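Putative endonuclease/exonuclease/phosphatase family protein (Bacteroides vulgatus ATCC 8482, PDB 3G6S) probably acts as a phosphodiester-cleaving hydrolase of the endonuclease/exonuclease/phosphatase family, with nucleic acid as the likely substrate. Local coordinates at residues 21-24 and 25-29; 50-53 and 54-58; 151-154 and 155-159; 192-195 and 196-199. All coordinates share one frame; numbering follows the deposited sequence.

Interaction 1: 21-24 and 25-29; sequences NNWQ and YRKDR
Arg26 NE reaches back to the backbone carbonyl Asn21 O in a short hydrogen bond of 2.5 Å, nearly straight at 163° and lying in the plane of the guanidinium. It ties together the turn that leads into helix 27-36 of this DNase I-like fold. The bend of the arginine chain at chi3 (-77°) swings the planar end back over residues 21-23, where one face of the guanidinium rests on Trp23 CA. NH1 and NH2 are bonded to backbone carbonyls of Ile11, Arg12 and Leu248; a buried arginine suits this place because its flat, many-armed head can satisfy several carbonyls at once. The turn itself is drawn in by Tyr25 N, which donates to Asn22 O over 2.9 Å and approaches from above the carbonyl plane. Trp23 O appears to accept from both Arg26 N and Lys27 N, although its position is less certain.

The indole of Trp23 crosses the Arg26 side chain at about a right angle, with the two planes 72° apart and NH1 near the ring edge, 3.6 Å from CE3. Lys27 CG sits over the five-membered ring in a CH-pi contact, 3.5 Å from its centroid. Tryptophan fits because it gives the lysine methylenes a broad face while its NE1 still donates to Asp54 on helix 49-58. Beside it, Gln24 and Lys27 run the same way, Gln24 OE1 lying 3.6 Å from Lys27 CE.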
loop_
_atom_site.group_PDB
_atom_site.type_symbol
_atom_site.label_atom_id
_atom_site.label_comp_id
_atom_site.label_asym_id
_atom_site.label_seq_id
_atom_site.Cartn_x
_atom_site.Cartn_y
_atom_site.Cartn_z
ATOM N N ASN A 21 20.724 -4.048 8.298
ATOM C CA ASN A 21 19.372 -4.119 7.758
ATOM C C ASN A 21 19.045 -2.810 7.052
ATOM O O ASN A 21 17.917 -2.608 6.595
ATOM C CB ASN A 21 18.336 -4.362 8.856
ATOM C CG ASN A 21 18.316 -5.798 9.324
ATOM O OD1 ASN A 21 18.446 -6.724 8.520
ATOM N ND2 ASN A 21 18.125 -5.998 10.623
ATOM N N ASN A 22 20.036 -1.921 6.968
ATOM C CA ASN A 22 19.851 -0.631 6.316
ATOM C C ASN A 22 19.381 -0.786 4.877
ATOM O O ASN A 22 19.673 -1.784 4.216
ATOM C CB ASN A 22 21.148 0.186 6.330
ATOM C CG ASN A 22 20.986 1.537 5.647
ATOM O OD1 ASN A 22 20.206 2.385 6.092
ATOM N ND2 ASN A 22 21.714 1.739 4.559
ATOM N N TRP A 23 18.660 0.223 4.405
ATOM C CA TRP A 23 18.127 0.241 3.055
ATOM C C TRP A 23 19.168 -0.048 1.976
ATOM O O TRP A 23 18.851 -0.626 0.931
ATOM C CB TRP A 23 17.466 1.593 2.781
ATOM C CG TRP A 23 17.118 1.802 1.356
ATOM C CD1 TRP A 23 17.756 2.612 0.474
ATOM C CD2 TRP A 23 16.059 1.166 0.631
ATOM N NE1 TRP A 23 17.162 2.524 -0.765
ATOM C CE2 TRP A 23 16.120 1.642 -0.694
ATOM C CE3 TRP A 23 15.069 0.238 0.975
ATOM C CZ2 TRP A 23 15.218 1.222 -1.682
ATOM C CZ3 TRP A 23 14.171 -0.181 -0.009
ATOM C CH2 TRP A 23 14.256 0.313 -1.322
ATOM N N GLN A 24 20.410 0.351 2.221
ATOM C CA GLN A 24 21.464 0.120 1.240
ATOM C C GLN A 24 21.681 -1.370 0.957
ATOM O O GLN A 24 22.028 -1.743 -0.162
ATOM C CB GLN A 24 22.776 0.765 1.703
ATOM C CG GLN A 24 22.713 2.294 1.843
ATOM C CD GLN A 24 22.169 2.989 0.595
ATOM O OE1 GLN A 24 22.614 2.718 -0.523
ATOM N NE2 GLN A 24 21.215 3.898 0.787
ATOM N N TYR A 25 21.457 -2.220 1.959
ATOM C CA TYR A 25 21.647 -3.659 1.790
ATOM C C TYR A 25 20.381 -4.387 1.339
ATOM O O TYR A 25 20.392 -5.602 1.152
ATOM C CB TYR A 25 22.148 -4.288 3.101
ATOM C CG TYR A 25 23.340 -3.584 3.709
ATOM C CD1 TYR A 25 24.541 -3.471 3.008
ATOM C CD2 TYR A 25 23.253 -2.992 4.969
ATOM C CE1 TYR A 25 25.629 -2.778 3.543
ATOM C CE2 TYR A 25 24.332 -2.298 5.515
ATOM C CZ TYR A 25 25.516 -2.190 4.797
ATOM O OH TYR A 25 26.569 -1.469 5.317
ATOM N N ARG A 26 19.295 -3.645 1.149
ATOM C CA ARG A 26 18.034 -4.247 0.749
ATOM C C ARG A 26 17.546 -3.745 -0.599
ATOM O O ARG A 26 16.718 -4.395 -1.243
ATOM C CB ARG A 26 16.991 -3.979 1.834
ATOM C CG ARG A 26 17.465 -4.465 3.193
ATOM C CD ARG A 26 16.408 -4.355 4.279
ATOM N NE ARG A 26 16.220 -2.992 4.782
ATOM C CZ ARG A 26 15.334 -2.125 4.302
ATOM N NH1 ARG A 26 14.545 -2.467 3.289
ATOM N NH2 ARG A 26 15.212 -0.929 4.860
ATOM N N LYS A 27 18.075 -2.594 -1.013
ATOM C CA LYS A 27 17.730 -1.952 -2.285
ATOM C C LYS A 27 17.531 -2.940 -3.431
ATOM O O LYS A 27 16.451 -3.021 -4.000
ATOM C CB LYS A 27 18.828 -0.974 -2.720
ATOM C CG LYS A 27 19.118 0.189 -1.785
ATOM C CD LYS A 27 19.944 1.279 -2.504
ATOM C CE LYS A 27 21.200 0.721 -3.179
ATOM N NZ LYS A 27 21.790 1.705 -4.121
ATOM N N ASP A 28 18.592 -3.667 -3.777
ATOM C CA ASP A 28 18.539 -4.619 -4.870
ATOM C C ASP A 28 17.581 -5.763 -4.628
ATOM O O ASP A 28 16.851 -6.165 -5.541
ATOM C CB ASP A 28 19.933 -5.157 -5.166
ATOM C CG ASP A 28 20.786 -4.158 -5.935
ATOM O OD1 ASP A 28 20.865 -2.983 -5.500
ATOM O OD2 ASP A 28 21.377 -4.541 -6.972
ATOM N N ARG A 29 17.576 -6.291 -3.406
ATOM C CA ARG A 29 16.687 -7.397 -3.065
ATOM C C ARG A 29 15.224 -7.009 -3.297
ATOM O O ARG A 29 14.456 -7.799 -3.840
ATOM C CB ARG A 29 16.896 -7.813 -1.600
ATOM C CG ARG A 29 18.256 -8.419 -1.304
ATOM C CD ARG A 29 18.209 -9.317 -0.073
ATOM N NE ARG A 29 18.307 -8.590 1.191
ATOM C CZ ARG A 29 19.452 -8.319 1.813
ATOM N NH1 ARG A 29 20.607 -8.716 1.286
ATOM N NH2 ARG A 29 19.442 -7.662 2.970
#

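Interaction 2: 50-53 and 54-58; sequences NQFQ and DLRAG
Residues 50-58 form most of helix 49-58, and four successive i to i+4 backbone bonds span the two segments, among them Arg56 N to Phe52 O at 3.2 Å and 164°. Phe52 and Arg56 sit one turn apart: Arg56 CG lies over one face of the ring, while CD comes 3.5 Å from Phe52 CE2. Phe52 keeps CG anti to its nitrogen (chi1 -178°), which carries the ring forward along the helix toward Arg56; Tyr78 and Phe82 pack against it as well.

On the solvent side Gln53 lies alongside Arg56, pointing the same way. Its OE1 meets Arg56 CD at 3.4 Å and stands at the guanidinium edge, with the amide and guanidinium planes 22° apart. Long, flexible polar chains suit this exposed flank, and Arg56 NH1 also has a long, weak ion pair with Asp63.

Asp54 turns its carboxylate back beside the preceding turn, CG being 3.2 Å from Asn50 O, and OD2 accepts the indole hydrogen of Trp23. With an alanine at Asp54, Trp23 NE1 would probably be left without this acceptor and the indole less firmly fixed in rotation. The helix thus offers apolar contact through Phe52, an amide oxygen of Gln53 near but not bonded to the Arg56 guanidinium, and in Asp54 an acceptor whose negative charge would probably strengthen the bond to the indole.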
loop_
_atom_site.group_PDB
_atom_site.type_symbol
_atom_site.label_atom_id
_atom_site.label_comp_id
_atom_site.label_asym_id
_atom_site.label_seq_id
_atom_site.Cartn_x
_atom_site.Cartn_y
_atom_site.Cartn_z
ATOM N N ASN A 50 15.264 9.518 -1.110
ATOM C CA ASN A 50 16.388 8.828 -1.710
ATOM C C ASN A 50 15.962 7.411 -2.068
ATOM O O ASN A 50 16.397 6.875 -3.084
ATOM C CB ASN A 50 17.564 8.809 -0.745
ATOM C CG ASN A 50 17.238 8.105 0.536
ATOM O OD1 ASN A 50 17.341 6.882 0.622
ATOM N ND2 ASN A 50 16.826 8.868 1.546
ATOM N N GLN A 51 15.099 6.812 -1.243
ATOM C CA GLN A 51 14.618 5.452 -1.507
ATOM C C GLN A 51 13.664 5.466 -2.707
ATOM O O GLN A 51 13.640 4.533 -3.512
ATOM C CB GLN A 51 13.878 4.872 -0.299
ATOM C CG GLN A 51 14.675 4.859 0.981
ATOM C CD GLN A 51 13.895 4.287 2.138
ATOM O OE1 GLN A 51 13.901 3.082 2.363
ATOM N NE2 GLN A 51 13.198 5.148 2.868
ATOM N N PHE A 52 12.872 6.524 -2.822
ATOM C CA PHE A 52 11.964 6.633 -3.939
ATOM C C PHE A 52 12.806 6.649 -5.209
ATOM O O PHE A 52 12.495 5.953 -6.176
ATOM C CB PHE A 52 11.163 7.918 -3.834
ATOM C CG PHE A 52 10.156 8.085 -4.924
ATOM C CD1 PHE A 52 8.971 7.359 -4.912
ATOM C CD2 PHE A 52 10.384 8.974 -5.962
ATOM C CE1 PHE A 52 8.021 7.521 -5.920
ATOM C CE2 PHE A 52 9.443 9.142 -6.975
ATOM C CZ PHE A 52 8.256 8.414 -6.952
ATOM N N GLN A 53 13.879 7.438 -5.201
ATOM C CA GLN A 53 14.767 7.534 -6.365
ATOM C C GLN A 53 15.443 6.204 -6.701
ATOM O O GLN A 53 15.644 5.890 -7.873
ATOM C CB GLN A 53 15.841 8.607 -6.143
ATOM C CG GLN A 53 15.339 10.043 -6.279
ATOM C CD GLN A 53 14.686 10.315 -7.641
ATOM O OE1 GLN A 53 13.560 9.876 -7.908
ATOM N NE2 GLN A 53 15.396 11.037 -8.506
ATOM N N ASP A 54 15.806 5.425 -5.682
ATOM C CA ASP A 54 16.438 4.141 -5.938
ATOM C C ASP A 54 15.449 3.206 -6.616
ATOM O O ASP A 54 15.823 2.433 -7.498
ATOM C CB ASP A 54 16.929 3.489 -4.646
ATOM C CG ASP A 54 18.042 4.265 -3.990
ATOM O OD1 ASP A 54 18.802 4.954 -4.711
ATOM O OD2 ASP A 54 18.165 4.178 -2.748
ATOM N N LEU A 55 14.184 3.267 -6.200
ATOM C CA LEU A 55 13.168 2.408 -6.795
ATOM C C LEU A 55 13.034 2.718 -8.283
ATOM O O LEU A 55 13.010 1.807 -9.114
ATOM C CB LEU A 55 11.805 2.588 -6.110
ATOM C CG LEU A 55 11.426 1.724 -4.894
ATOM C CD1 LEU A 55 12.129 0.368 -4.944
ATOM C CD2 LEU A 55 11.801 2.451 -3.621
ATOM N N ARG A 56 12.951 4.003 -8.620
ATOM C CA ARG A 56 12.830 4.397 -10.012
ATOM C C ARG A 56 14.028 3.881 -10.812
ATOM O O ARG A 56 13.881 3.428 -11.951
ATOM C CB ARG A 56 12.728 5.921 -10.132
ATOM C CG ARG A 56 11.455 6.503 -9.523
ATOM C CD ARG A 56 11.367 8.013 -9.693
ATOM N NE ARG A 56 11.664 8.435 -11.056
ATOM C CZ ARG A 56 11.016 8.008 -12.138
ATOM N NH1 ARG A 56 10.020 7.141 -12.027
ATOM N NH2 ARG A 56 11.376 8.442 -13.339
ATOM N N ALA A 57 15.213 3.931 -10.211
ATOM C CA ALA A 57 16.417 3.473 -10.894
ATOM C C ALA A 57 16.448 1.957 -11.049
ATOM O O ALA A 57 16.883 1.441 -12.080
ATOM C CB ALA A 57 17.647 3.943 -10.145
ATOM N N GLY A 58 15.977 1.249 -10.026
ATOM C CA GLY A 58 15.972 -0.201 -10.066
ATOM C C GLY A 58 14.792 -0.795 -10.805
ATOM O O GLY A 58 14.832 -1.955 -11.206
#

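Interaction 3: 151-154 and 155-159; sequences ALLI and IRKIK
Through residues 151-159 the backbone is regular alpha-helix, with i to i+4 bonds such as Ile155 N to Ala151 O at 3.1 Å and 167°. Ile154 O accepts from Ile158 N at 2.9 Å and also, weakly, from Lys157 N. The segments belong to helix 144-161, the connection of a beta-alpha-beta crossover between the parallel neighbours 131-138 and 167-172.

Ile154 and Ile158, one turn apart, line the face turned to the sheet; Ile154 CG2 comes 4.0 Å from Ile158 CD1, and both side chains touch Val169. Beta-branched isoleucines suit this buried face, since each fills space close to the helix with two branches. Ile155 faces another way, against Asn188 and Phe190 in the loop following helix 180-186.

Leu153 lies alongside Lys157, pointing the same way, and both touch Phe96 of strand 88-97. The lysine is bent at chi2 and chi3, so its inner methylenes do the packing while the ammonium leads away from the first segment. With an alanine in place of Lys157, the methylenes beside Leu153 CD1, of which Lys157 CG is 4.1 Å away, are gone, and a gap would probably open beside Phe96.

Arg156, on the exposed flank, folds its chain back at chi3 (-60°), so that its side chain crosses that of Leu153 at about a right angle. One face of the guanidinium lies over Leu153 CA, and NH2 ends 3.7 Å from Leu153 CD1.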
loop_
_atom_site.group_PDB
_atom_site.type_symbol
_atom_site.label_atom_id
_atom_site.label_comp_id
_atom_site.label_asym_id
_atom_site.label_seq_id
_atom_site.Cartn_x
_atom_site.Cartn_y
_atom_site.Cartn_z
ATOM N N ALA A 151 -10.204 6.172 7.343
ATOM C CA ALA A 151 -10.921 5.157 6.590
ATOM C C ALA A 151 -12.142 5.752 5.891
ATOM O O ALA A 151 -12.340 5.557 4.693
ATOM C CB ALA A 151 -11.337 4.034 7.516
ATOM N N LEU A 152 -12.958 6.483 6.639
ATOM C CA LEU A 152 -14.146 7.104 6.070
ATOM C C LEU A 152 -13.743 8.108 4.990
ATOM O O LEU A 152 -14.412 8.231 3.968
ATOM C CB LEU A 152 -14.951 7.806 7.168
ATOM C CG LEU A 152 -15.595 6.847 8.175
ATOM C CD1 LEU A 152 -15.776 7.513 9.534
ATOM C CD2 LEU A 152 -16.905 6.364 7.618
ATOM N N LEU A 153 -12.640 8.810 5.215
ATOM C CA LEU A 153 -12.162 9.795 4.263
ATOM C C LEU A 153 -11.801 9.134 2.937
ATOM O O LEU A 153 -12.148 9.635 1.867
ATOM C CB LEU A 153 -10.949 10.522 4.844
ATOM C CG LEU A 153 -10.124 11.423 3.919
ATOM C CD1 LEU A 153 -10.987 12.533 3.347
ATOM C CD2 LEU A 153 -8.959 11.994 4.705
ATOM N N ILE A 154 -11.114 8.001 3.007
ATOM C CA ILE A 154 -10.723 7.281 1.804
ATOM C C ILE A 154 -11.956 6.837 1.024
ATOM O O ILE A 154 -12.018 7.006 -0.194
ATOM C CB ILE A 154 -9.842 6.062 2.164
ATOM C CG1 ILE A 154 -8.488 6.557 2.673
ATOM C CG2 ILE A 154 -9.660 5.142 0.946
ATOM C CD1 ILE A 154 -7.620 5.477 3.288
ATOM N N ILE A 155 -12.941 6.286 1.725
ATOM C CA ILE A 155 -14.162 5.855 1.059
ATOM C C ILE A 155 -14.797 7.014 0.301
ATOM O O ILE A 155 -15.166 6.867 -0.864
ATOM C CB ILE A 155 -15.194 5.271 2.054
ATOM C CG1 ILE A 155 -14.666 3.960 2.646
ATOM C CG2 ILE A 155 -16.521 5.024 1.350
ATOM C CD1 ILE A 155 -15.668 3.208 3.503
ATOM N N ARG A 156 -14.905 8.173 0.943
ATOM C CA ARG A 156 -15.494 9.343 0.284
ATOM C C ARG A 156 -14.713 9.805 -0.947
ATOM O O ARG A 156 -15.291 10.375 -1.870
ATOM C CB ARG A 156 -15.612 10.511 1.267
ATOM C CG ARG A 156 -16.521 10.240 2.449
ATOM C CD ARG A 156 -17.009 11.550 3.037
ATOM N NE ARG A 156 -15.911 12.398 3.493
ATOM C CZ ARG A 156 -15.264 12.231 4.645
ATOM N NH1 ARG A 156 -15.607 11.241 5.462
ATOM N NH2 ARG A 156 -14.277 13.055 4.980
ATOM N N LYS A 157 -13.403 9.562 -0.955
ATOM C CA LYS A 157 -12.561 9.958 -2.078
ATOM C C LYS A 157 -12.679 8.958 -3.223
ATOM O O LYS A 157 -12.544 9.325 -4.389
ATOM C CB LYS A 157 -11.104 10.062 -1.636
ATOM C CG LYS A 157 -10.891 10.998 -0.448
ATOM C CD LYS A 157 -11.132 12.469 -0.799
ATOM C CE LYS A 157 -10.044 13.001 -1.724
ATOM N NZ LYS A 157 -10.137 14.471 -1.930
ATOM N N ILE A 158 -12.924 7.691 -2.893
ATOM C CA ILE A 158 -13.076 6.678 -3.922
ATOM C C ILE A 158 -14.387 6.928 -4.654
ATOM O O ILE A 158 -14.446 6.808 -5.879
ATOM C CB ILE A 158 -13.098 5.252 -3.340
ATOM C CG1 ILE A 158 -11.697 4.847 -2.884
ATOM C CG2 ILE A 158 -13.610 4.273 -4.387
ATOM C CD1 ILE A 158 -11.681 3.528 -2.064
ATOM N N LYS A 159 -15.435 7.284 -3.912
ATOM C CA LYS A 159 -16.728 7.544 -4.538
ATOM C C LYS A 159 -16.701 8.853 -5.315
ATOM O O LYS A 159 -17.423 9.016 -6.298
ATOM C CB LYS A 159 -17.847 7.600 -3.493
ATOM C CG LYS A 159 -17.987 6.335 -2.669
ATOM C CD LYS A 159 -19.337 6.245 -1.975
ATOM C CE LYS A 159 -19.559 7.352 -0.968
ATOM N NZ LYS A 159 -20.874 7.159 -0.283
#

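Interaction 4: 192-195 and 196-199; sequences MKDA and YKTA
Asp194 and Tyr196 lay their side chains side by side, pointing the same way, with carboxylate and ring planes 34° apart. Asp194 CG stands anti to the nitrogen (chi1 174°), which brings OD1 forward to accept from Tyr196 N over 2.8 Å. The amide comes from above the carboxylate plane, and Tyr196 CB also nears OD1, at 3.3 Å. The Lys197 chain crosses the carboxylate at a slant, so that its methylene CD, 3.1 Å away, is the part nearest Asp194 OD2. NZ stays 4.6 Å from OD2, too far for a salt bridge; OD2 is instead hydrogen-bonded to Tyr182 OH, to which NZ also bonds weakly, besides a long, weak ion pair with Asp177.

Asp194 is thus the N-cap of a short, weakly bonded helical turn, which follows directly from the edge strand 193-194. Aspartate suits the position because its short chain can reach an amide of the first turn, left without a preceding carbonyl. Its own carbonyl Asp194 O takes weak bonds from Lys197 N and Thr198 N, and Thr198 OG1 lies 3.1 Å from it. Thr198 carries CG2 on the other branch, 4.1 Å from Lys193 CB. Tyr196, its end leading away from the strand, packs on Ile239, Asp206 and Lys222.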
loop_
_atom_site.group_PDB
_atom_site.type_symbol
_atom_site.label_atom_id
_atom_site.label_comp_id
_atom_site.label_asym_id
_atom_site.label_seq_id
_atom_site.Cartn_x
_atom_site.Cartn_y
_atom_site.Cartn_z
HETATM N N MSE A 192 -16.289 -2.934 1.042
HETATM C CA MSE A 192 -14.864 -3.111 0.785
HETATM C C MSE A 192 -14.506 -4.473 1.344
HETATM O O MSE A 192 -14.645 -4.716 2.541
HETATM C CB MSE A 192 -14.066 -2.028 1.503
HETATM C CG MSE A 192 -14.308 -0.644 0.954
HETATM SE SE MSE A 192 -12.869 -0.073 -0.198
HETATM C CE MSE A 192 -12.173 1.307 0.952
ATOM N N LYS A 193 -14.058 -5.366 0.476
ATOM C CA LYS A 193 -13.696 -6.714 0.895
ATOM C C LYS A 193 -12.210 -6.803 1.253
ATOM O O LYS A 193 -11.377 -6.085 0.701
ATOM C CB LYS A 193 -14.003 -7.701 -0.235
ATOM C CG LYS A 193 -15.419 -7.630 -0.784
ATOM C CD LYS A 193 -16.457 -8.223 0.168
ATOM C CE LYS A 193 -17.825 -8.294 -0.517
ATOM N NZ LYS A 193 -18.872 -9.007 0.275
ATOM N N ASP A 194 -11.882 -7.674 2.194
ATOM C CA ASP A 194 -10.496 -7.872 2.577
ATOM C C ASP A 194 -9.989 -8.923 1.590
ATOM O O ASP A 194 -10.398 -10.079 1.653
ATOM C CB ASP A 194 -10.425 -8.403 4.007
ATOM C CG ASP A 194 -9.017 -8.777 4.422
ATOM O OD1 ASP A 194 -8.150 -8.932 3.539
ATOM O OD2 ASP A 194 -8.789 -8.931 5.635
ATOM N N ALA A 195 -9.116 -8.525 0.668
ATOM C CA ALA A 195 -8.612 -9.462 -0.341
ATOM C C ALA A 195 -8.053 -10.758 0.244
ATOM O O ALA A 195 -8.131 -11.812 -0.385
ATOM C CB ALA A 195 -7.547 -8.785 -1.207
ATOM N N TYR A 196 -7.485 -10.681 1.443
ATOM C CA TYR A 196 -6.907 -11.857 2.070
ATOM C C TYR A 196 -7.955 -12.875 2.539
ATOM O O TYR A 196 -7.720 -14.083 2.479
ATOM C CB TYR A 196 -6.023 -11.434 3.246
ATOM C CG TYR A 196 -5.148 -12.544 3.766
ATOM C CD1 TYR A 196 -4.180 -13.131 2.951
ATOM C CD2 TYR A 196 -5.293 -13.027 5.062
ATOM C CE1 TYR A 196 -3.382 -14.175 3.410
ATOM C CE2 TYR A 196 -4.491 -14.071 5.527
ATOM C CZ TYR A 196 -3.539 -14.640 4.692
ATOM O OH TYR A 196 -2.750 -15.677 5.144
ATOM N N LYS A 197 -9.103 -12.384 3.006
ATOM C CA LYS A 197 -10.192 -13.241 3.481
ATOM C C LYS A 197 -11.131 -13.714 2.362
ATOM O O LYS A 197 -11.910 -14.640 2.568
ATOM C CB LYS A 197 -11.044 -12.503 4.516
ATOM C CG LYS A 197 -10.686 -12.747 5.976
ATOM C CD LYS A 197 -9.736 -11.698 6.526
ATOM C CE LYS A 197 -9.647 -11.783 8.047
ATOM N NZ LYS A 197 -10.990 -11.582 8.666
ATOM N N THR A 198 -11.082 -13.086 1.190
ATOM C CA THR A 198 -11.972 -13.483 0.097
ATOM C C THR A 198 -11.278 -14.177 -1.065
ATOM O O THR A 198 -11.939 -14.605 -2.008
ATOM C CB THR A 198 -12.760 -12.270 -0.477
ATOM O OG1 THR A 198 -11.850 -11.217 -0.825
ATOM C CG2 THR A 198 -13.772 -11.768 0.522
ATOM N N ALA A 199 -9.954 -14.275 -1.000
ATOM C CA ALA A 199 -9.177 -14.921 -2.055
ATOM C C ALA A 199 -9.528 -16.399 -2.158
ATOM O O ALA A 199 -9.711 -17.074 -1.146
ATOM C CB ALA A 199 -7.681 -14.769 -1.780
#

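Overall arrangement
From the N terminus the four contacts follow in series, each within one continuous stretch, so none nests within or crosses another. Interaction 1 shapes the turn into helix 27-36; interaction 2 lies on helix 49-58, and the two touch through Trp23 and Asp54, with Leu55 also packing on the indole. That helix in turn meets strand 81-84 of the seven-stranded sheet. Interactions 3 and 4 lie across the chain's centre from these, interaction 3 being about 34 Å from interaction 1 between centres. They meet where selenomethionine Met192 packs on Ile155 and Ile158. Interaction 4 bridges the sheets: strand 193-194 edges the six-stranded one, while its helix packs on strand 233-239 of the other.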